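Local coordinates for single-stranded DNA-binding protein (Mycobacterium smegmatis, PDB 5GQO), which probably binds single-stranded DNA, working as a tetramer of subunits each built on an OB fold, at residues N37-R42 with L48-V53; A88-G93 with V125-S130; V31-T36 with L129-A134. One frame throughout, in Å; residues are numbered along the deposited sequence.

Contact 1 (N37-R42 with L48-V53); sequences NPVRLR and LYKFRV
R40 reaches the Y49 ring obliquely, with R40 NH2 3.2 Å from Y49 CD1. Its guanidinium runs nearly parallel to the ring, the planes 10° apart. R40 stays extended as far as CD and then bends at chi3 (-27°), which folds the guanidinium back along the tyrosine. P38 CB lies over one face of the Y49 ring, but the model sets it so close that the exact spacing is doubtful. P38 CG also rests on F51 CB at 3.8 Å. On the opposite face of the sheet, L41 CD1 meets L48 CD2 at 4.2 Å, and V39 lies beside the K50 chain.

The two strands form an antiparallel beta hairpin, strands 33-43 and 46-55, part of the OB-fold barrel. V39 and K50 are a hydrogen-bonded pair: V39 N to K50 O is 3.0 Å and K50 N to V39 O is 3.1 Å. L41 and L48 form the next such pair, with L41 N to L48 O at 2.9 Å and L48 N to L41 O at 2.8 Å. R40 and Y49 make the non-hydrogen-bonded pair between them.

Further out, E47 forms a salt bridge with R40 NH2. V86 and S87 of helix 80-89 touch Y49, and V86 also meets F51. Strand 73-79 flanks strand 46-55, with backbone bonds from Y49 to C78 and from F51 to V76.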
# COMPACT_ATOMS: atom_id res chain seq x y z
N ASN B 37 -22.98 -0.19 13.29
CA ASN B 37 -24.07 -0.00 12.32
C ASN B 37 -23.78 1.23 11.52
O ASN B 37 -23.63 2.33 12.07
CB ASN B 37 -25.45 0.10 12.96
CG ASN B 37 -25.88 -1.22 13.52
OD1 ASN B 37 -26.05 -2.19 12.77
ND2 ASN B 37 -25.96 -1.30 14.83
N PRO B 38 -23.72 1.07 10.21
CA PRO B 38 -23.39 2.24 9.44
C PRO B 38 -24.44 3.35 9.54
O PRO B 38 -25.60 3.09 9.80
CB PRO B 38 -23.30 1.71 8.04
CG PRO B 38 -22.91 0.29 8.19
CD PRO B 38 -23.64 -0.16 9.42
N VAL B 39 -23.98 4.56 9.30
CA VAL B 39 -24.74 5.77 9.44
C VAL B 39 -24.83 6.44 8.06
O VAL B 39 -23.82 6.58 7.39
CB VAL B 39 -24.00 6.68 10.46
CG1 VAL B 39 -24.45 8.13 10.37
CG2 VAL B 39 -24.20 6.12 11.86
N ARG B 40 -26.05 6.75 7.61
CA ARG B 40 -26.24 7.49 6.39
C ARG B 40 -26.47 8.97 6.71
O ARG B 40 -27.11 9.31 7.70
CB ARG B 40 -27.42 6.98 5.60
CG ARG B 40 -27.57 7.80 4.30
CD ARG B 40 -28.71 7.39 3.38
NE ARG B 40 -29.04 5.99 3.57
CZ ARG B 40 -28.24 4.95 3.29
NH1 ARG B 40 -28.68 3.73 3.54
NH2 ARG B 40 -27.02 5.13 2.79
N LEU B 41 -25.92 9.82 5.87
CA LEU B 41 -26.11 11.26 5.93
C LEU B 41 -26.24 11.78 4.50
O LEU B 41 -25.47 11.35 3.61
CB LEU B 41 -24.95 11.89 6.65
CG LEU B 41 -24.84 11.49 8.11
CD1 LEU B 41 -23.54 12.02 8.70
CD2 LEU B 41 -26.04 12.00 8.91
N ARG B 42 -27.25 12.63 4.27
CA ARG B 42 -27.44 13.25 2.94
C ARG B 42 -27.13 14.75 2.95
O ARG B 42 -27.31 15.44 3.97
CB ARG B 42 -28.83 12.97 2.40
CG ARG B 42 -29.04 11.52 2.02
CD ARG B 42 -30.45 11.23 1.56
NE ARG B 42 -30.65 9.78 1.55
CZ ARG B 42 -31.79 9.18 1.87
NH1 ARG B 42 -32.86 9.88 2.23
NH2 ARG B 42 -31.86 7.85 1.84
N LEU B 48 -23.41 10.15 2.13
CA LEU B 48 -22.33 9.60 2.89
C LEU B 48 -22.83 8.36 3.63
O LEU B 48 -23.89 8.41 4.27
CB LEU B 48 -21.83 10.60 3.93
CG LEU B 48 -20.77 10.07 4.93
CD1 LEU B 48 -19.51 9.66 4.19
CD2 LEU B 48 -20.47 11.11 5.98
N TYR B 49 -22.01 7.32 3.63
CA TYR B 49 -22.27 6.15 4.43
C TYR B 49 -20.99 5.80 5.11
O TYR B 49 -19.97 5.55 4.49
CB TYR B 49 -22.69 5.04 3.52
CG TYR B 49 -23.41 3.92 4.18
CD1 TYR B 49 -24.67 4.11 4.72
CD2 TYR B 49 -22.87 2.63 4.21
CE1 TYR B 49 -25.36 3.06 5.30
CE2 TYR B 49 -23.54 1.58 4.78
CZ TYR B 49 -24.78 1.80 5.33
OH TYR B 49 -25.48 0.76 5.88
N LYS B 50 -21.03 5.79 6.42
CA LYS B 50 -19.84 5.68 7.16
C LYS B 50 -19.96 4.71 8.31
O LYS B 50 -21.04 4.50 8.87
CB LYS B 50 -19.45 7.05 7.66
CG LYS B 50 -20.39 7.69 8.63
CD LYS B 50 -19.71 8.84 9.35
CE LYS B 50 -18.98 8.39 10.61
NZ LYS B 50 -18.23 9.50 11.27
N PHE B 51 -18.84 4.13 8.69
CA PHE B 51 -18.87 3.04 9.64
C PHE B 51 -17.50 2.79 10.13
O PHE B 51 -16.52 3.33 9.61
CB PHE B 51 -19.48 1.78 8.96
CG PHE B 51 -18.89 1.43 7.61
CD1 PHE B 51 -17.79 0.64 7.53
CD2 PHE B 51 -19.41 1.91 6.44
CE1 PHE B 51 -17.19 0.32 6.31
CE2 PHE B 51 -18.85 1.57 5.20
CZ PHE B 51 -17.72 0.80 5.14
N ARG B 52 -17.41 1.95 11.14
CA ARG B 52 -16.13 1.68 11.78
C ARG B 52 -15.64 0.29 11.37
O ARG B 52 -16.44 -0.63 11.22
CB ARG B 52 -16.41 1.71 13.25
CG ARG B 52 -15.26 2.06 14.15
CD ARG B 52 -15.47 3.41 14.78
NE ARG B 52 -14.23 4.12 14.66
CZ ARG B 52 -13.17 3.88 15.42
NH1 ARG B 52 -12.06 4.59 15.24
NH2 ARG B 52 -13.23 2.94 16.37
N VAL B 53 -14.33 0.16 11.14
CA VAL B 53 -13.72 -1.11 10.72
C VAL B 53 -12.61 -1.51 11.69
O VAL B 53 -11.80 -0.67 12.08
CB VAL B 53 -13.14 -1.09 9.29
CG1 VAL B 53 -12.45 -2.43 8.97
CG2 VAL B 53 -14.24 -0.86 8.28

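Contact 2 (A88-G93 with V125-S130)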
# COMPACT_ATOMS: atom_id res chain seq x y z
N ALA B 88 -26.56 -1.05 0.42
CA ALA B 88 -27.32 -2.17 -0.11
C ALA B 88 -26.73 -3.56 0.18
O ALA B 88 -27.44 -4.55 0.06
CB ALA B 88 -27.40 -2.02 -1.62
N SER B 89 -25.43 -3.64 0.46
CA SER B 89 -24.72 -4.90 0.47
C SER B 89 -24.14 -5.33 1.82
O SER B 89 -24.13 -6.51 2.09
CB SER B 89 -23.60 -4.85 -0.54
OG SER B 89 -24.12 -4.48 -1.79
N LEU B 90 -23.71 -4.40 2.67
CA LEU B 90 -22.96 -4.75 3.87
C LEU B 90 -23.48 -4.08 5.15
O LEU B 90 -24.12 -3.03 5.13
CB LEU B 90 -21.52 -4.31 3.73
CG LEU B 90 -20.70 -4.74 2.49
CD1 LEU B 90 -19.30 -4.19 2.51
CD2 LEU B 90 -20.60 -6.26 2.41
N GLY B 91 -23.13 -4.65 6.30
CA GLY B 91 -23.65 -4.17 7.57
C GLY B 91 -22.77 -4.68 8.69
O GLY B 91 -21.80 -5.38 8.44
N LYS B 92 -23.15 -4.35 9.93
CA LYS B 92 -22.37 -4.70 11.10
C LYS B 92 -22.02 -6.19 11.10
O LYS B 92 -22.87 -7.03 10.78
CB LYS B 92 -23.17 -4.37 12.36
CG LYS B 92 -22.40 -4.27 13.68
CD LYS B 92 -23.41 -3.85 14.76
CE LYS B 92 -22.81 -3.42 16.09
NZ LYS B 92 -22.38 -4.61 16.83
N GLY B 93 -20.76 -6.49 11.39
CA GLY B 93 -20.28 -7.85 11.43
C GLY B 93 -19.67 -8.31 10.10
O GLY B 93 -18.89 -9.24 10.09
N VAL B 125 -14.81 -0.63 -1.89
CA VAL B 125 -15.09 -1.45 -0.76
C VAL B 125 -15.76 -2.69 -1.31
O VAL B 125 -16.54 -2.62 -2.25
CB VAL B 125 -16.05 -0.78 0.21
CG1 VAL B 125 -16.33 -1.69 1.42
CG2 VAL B 125 -15.49 0.51 0.70
N GLY B 126 -15.47 -3.82 -0.71
CA GLY B 126 -16.11 -5.05 -1.10
C GLY B 126 -16.10 -5.95 0.10
O GLY B 126 -15.33 -5.73 1.02
N PRO B 127 -16.95 -6.98 0.09
CA PRO B 127 -16.86 -8.06 1.05
C PRO B 127 -15.55 -8.88 0.80
O PRO B 127 -15.05 -8.93 -0.31
CB PRO B 127 -18.10 -8.87 0.73
CG PRO B 127 -18.30 -8.69 -0.71
CD PRO B 127 -17.95 -7.27 -0.94
N ASP B 128 -15.01 -9.51 1.83
CA ASP B 128 -13.76 -10.30 1.70
C ASP B 128 -14.17 -11.69 1.33
O ASP B 128 -14.67 -12.41 2.18
CB ASP B 128 -12.99 -10.30 3.04
CG ASP B 128 -11.66 -11.07 2.99
OD1 ASP B 128 -11.31 -11.66 1.96
OD2 ASP B 128 -10.94 -11.06 4.02
N LEU B 129 -13.95 -12.06 0.06
CA LEU B 129 -14.30 -13.39 -0.45
C LEU B 129 -13.42 -14.54 0.06
O LEU B 129 -13.68 -15.69 -0.28
CB LEU B 129 -14.34 -13.41 -1.99
CG LEU B 129 -15.34 -12.44 -2.64
CD1 LEU B 129 -15.29 -12.46 -4.18
CD2 LEU B 129 -16.74 -12.77 -2.17
N SER B 130 -12.45 -14.27 0.92
CA SER B 130 -11.77 -15.37 1.63
C SER B 130 -12.61 -15.87 2.79
O SER B 130 -12.38 -16.94 3.30
CB SER B 130 -10.39 -14.96 2.15
OG SER B 130 -10.50 -14.02 3.19
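L90 meets V125 and P127 through its two methyl branches. CD1 lies 4.0 Å from V125 CG1. CD2 lies 4.0 Å from P127 CB. No hydrogen bond joins the two segments, so the contact is purely apolar, and all the residues that touch are buried.

The leucine torsions divide the work. With CG beside the backbone N and opposite the carbonyl carbon (chi1 -53°), the isobutyl group leans toward strand 124-126 and the turn after it. With CD1 anti to CA (chi2 179°), CD1 faces the valine and CD2 the proline. V125 presents CG1, the methyl that is anti to its own backbone N. The L90 side chain crosses the proline ring at about a right angle. G126, between the two partners, offers only backbone, and its carbonyl carbon is near CD1.

Past P127 the chain folds on itself in an Asx turn. D128 OD1 accepts S130 N at 3.0 Å and S130 OG at 2.8 Å. Both donors come from the same face of the carboxylate, well above its plane.

V96 of strand 95-105 touches both L90 and V125, and I34 also packs on L90. L129 of the second subunit lies against L90 as well. A leucine just past the helix, turned in against the last barrel strand, fits the OB fold, where the helix between the third and fourth strands closes one end of the barrel.

Contact 3 (V31-T36 with L129-A134)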
# COMPACT_ATOMS: atom_id res chain seq x y z
N VAL B 31 -8.18 -4.62 5.62
CA VAL B 31 -9.04 -5.79 5.51
C VAL B 31 -9.51 -6.14 6.93
O VAL B 31 -8.71 -6.20 7.85
CB VAL B 31 -8.24 -6.97 4.94
CG1 VAL B 31 -9.05 -8.23 5.03
CG2 VAL B 31 -7.78 -6.67 3.51
N GLY B 32 -10.80 -6.34 7.14
CA GLY B 32 -11.29 -6.63 8.48
C GLY B 32 -12.79 -6.85 8.49
O GLY B 32 -13.33 -7.58 7.68
N ASN B 33 -13.44 -6.18 9.43
CA ASN B 33 -14.87 -6.32 9.67
C ASN B 33 -15.46 -4.98 10.03
O ASN B 33 -14.84 -4.21 10.77
CB ASN B 33 -15.11 -7.27 10.84
CG ASN B 33 -14.74 -8.67 10.49
OD1 ASN B 33 -13.58 -9.05 10.59
ND2 ASN B 33 -15.71 -9.43 9.99
N ILE B 34 -16.66 -4.73 9.54
CA ILE B 34 -17.42 -3.59 9.98
C ILE B 34 -17.85 -3.92 11.39
O ILE B 34 -18.36 -5.01 11.62
CB ILE B 34 -18.65 -3.40 9.11
CG1 ILE B 34 -18.23 -3.23 7.65
CG2 ILE B 34 -19.44 -2.19 9.56
CD1 ILE B 34 -19.38 -3.05 6.69
N ILE B 35 -17.66 -2.99 12.33
CA ILE B 35 -18.02 -3.27 13.73
C ILE B 35 -19.02 -2.29 14.30
O ILE B 35 -19.32 -2.33 15.49
CB ILE B 35 -16.79 -3.27 14.62
CG1 ILE B 35 -16.03 -1.95 14.49
CG2 ILE B 35 -15.89 -4.45 14.26
CD1 ILE B 35 -15.15 -1.70 15.66
N THR B 36 -19.53 -1.37 13.48
CA THR B 36 -20.69 -0.57 13.92
C THR B 36 -21.79 -0.62 12.88
O THR B 36 -21.57 -1.02 11.74
CB THR B 36 -20.34 0.90 14.12
OG1 THR B 36 -19.89 1.44 12.87
CG2 THR B 36 -19.30 1.07 15.21
N LEU B 129 -13.95 -12.06 0.06
CA LEU B 129 -14.30 -13.39 -0.45
C LEU B 129 -13.42 -14.54 0.06
O LEU B 129 -13.68 -15.69 -0.28
CB LEU B 129 -14.34 -13.41 -1.99
CG LEU B 129 -15.34 -12.44 -2.64
CD1 LEU B 129 -15.29 -12.46 -4.18
CD2 LEU B 129 -16.74 -12.77 -2.17
N SER B 130 -12.45 -14.27 0.92
CA SER B 130 -11.77 -15.37 1.63
C SER B 130 -12.61 -15.87 2.79
O SER B 130 -12.38 -16.94 3.30
CB SER B 130 -10.39 -14.96 2.15
OG SER B 130 -10.50 -14.02 3.19
N ARG B 131 -13.62 -15.10 3.17
CA ARG B 131 -14.39 -15.39 4.35
C ARG B 131 -15.89 -15.46 4.08
O ARG B 131 -16.69 -15.61 5.02
CB ARG B 131 -14.10 -14.32 5.41
CG ARG B 131 -12.73 -14.44 6.04
CD ARG B 131 -12.54 -13.45 7.15
NE ARG B 131 -12.16 -12.18 6.57
CZ ARG B 131 -12.33 -11.01 7.17
NH1 ARG B 131 -12.92 -10.93 8.39
NH2 ARG B 131 -11.96 -9.87 6.53
N CYS B 132 -16.29 -15.40 2.81
CA CYS B 132 -17.71 -15.35 2.46
C CYS B 132 -17.92 -15.58 0.97
O CYS B 132 -16.96 -15.80 0.23
CB CYS B 132 -18.32 -14.01 2.91
SG CYS B 132 -17.90 -12.57 1.88
N ILE B 133 -19.17 -15.51 0.53
CA ILE B 133 -19.55 -15.59 -0.88
C ILE B 133 -20.40 -14.35 -1.20
O ILE B 133 -21.11 -13.82 -0.35
CB ILE B 133 -20.45 -16.81 -1.09
CG1 ILE B 133 -19.73 -18.11 -0.69
CG2 ILE B 133 -21.00 -16.90 -2.50
CD1 ILE B 133 -18.95 -18.76 -1.80
N ALA B 134 -20.39 -13.92 -2.45
CA ALA B 134 -21.21 -12.81 -2.88
C ALA B 134 -21.87 -13.08 -4.21
O ALA B 134 -21.22 -13.49 -5.20
CB ALA B 134 -20.37 -11.56 -2.97
O HOH W 1 -15.23 -12.56 9.32
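R131, in the loop that leads to the C-terminal strand 133-137, grips the corner at G32 where the first strand of the OB barrel bends. Its guanidinium is the part that makes the contact. NH2 donates to the backbone carbonyl of G32, with NH2 to G32 O at 2.9 Å and an angle of 149° at the hydrogen. NH1 donates to the side-chain amide of N33, with NH1 to N33 OD1 at 3.0 Å. OD1 lies almost in the guanidinium plane, whereas G32 O is tilted a little out of it. The arginine therefore uses its edge.

The N33 amide stands steeply to that edge, the two planes 77° apart. A water ties the pair together a second time. It accepts from N33 ND2 at 3.2 Å and from R131 NH1 at 3.0 Å. ND2 also bonds to G93 O, which further fixes the rotation of the amide. V31 CG1 packs beside the group, 3.7 Å from R131 NH2.

The arginine chain runs out extended through chi2 and then bends at chi3 (-82°), which turns the guanidinium toward the corner. Its charge has a partner close by in sequence: D128 OD2 forms a salt bridge with NH2. NH2 is thus shared between a carboxylate and a carbonyl, which should hold the guanidinium firmly in place.

Beyond R131 the chain leaves the barrel. I133 pairs antiparallel with a strand of the second subunit, and A134 N bonds to S89 OG of that subunit. The bent first strand, with 27-31 paired to 95-105 and 33-43 paired to 46-55, is characteristic of the OB fold.

In the fold
Contacts 2 and 3 are close neighbours, their centres about 5 Å apart, and share L129 and S130. The backbone joins them directly, with G93 N 2.8 Å from I34 O. Contact 1 lies farther off, its centre about 13 Å from that of contact 2 and about 16 Å from that of contact 3. It shares strand 33-43 with contact 3, and R52 O lies 2.9 Å from I35 N. P38 of contact 1 is a calcium ligand seen in a structure of this protein, though no calcium is bound to this chain. The L90 side chain lies about 7 Å from that of P38. Contacts 2 and 3 both touch the second subunit.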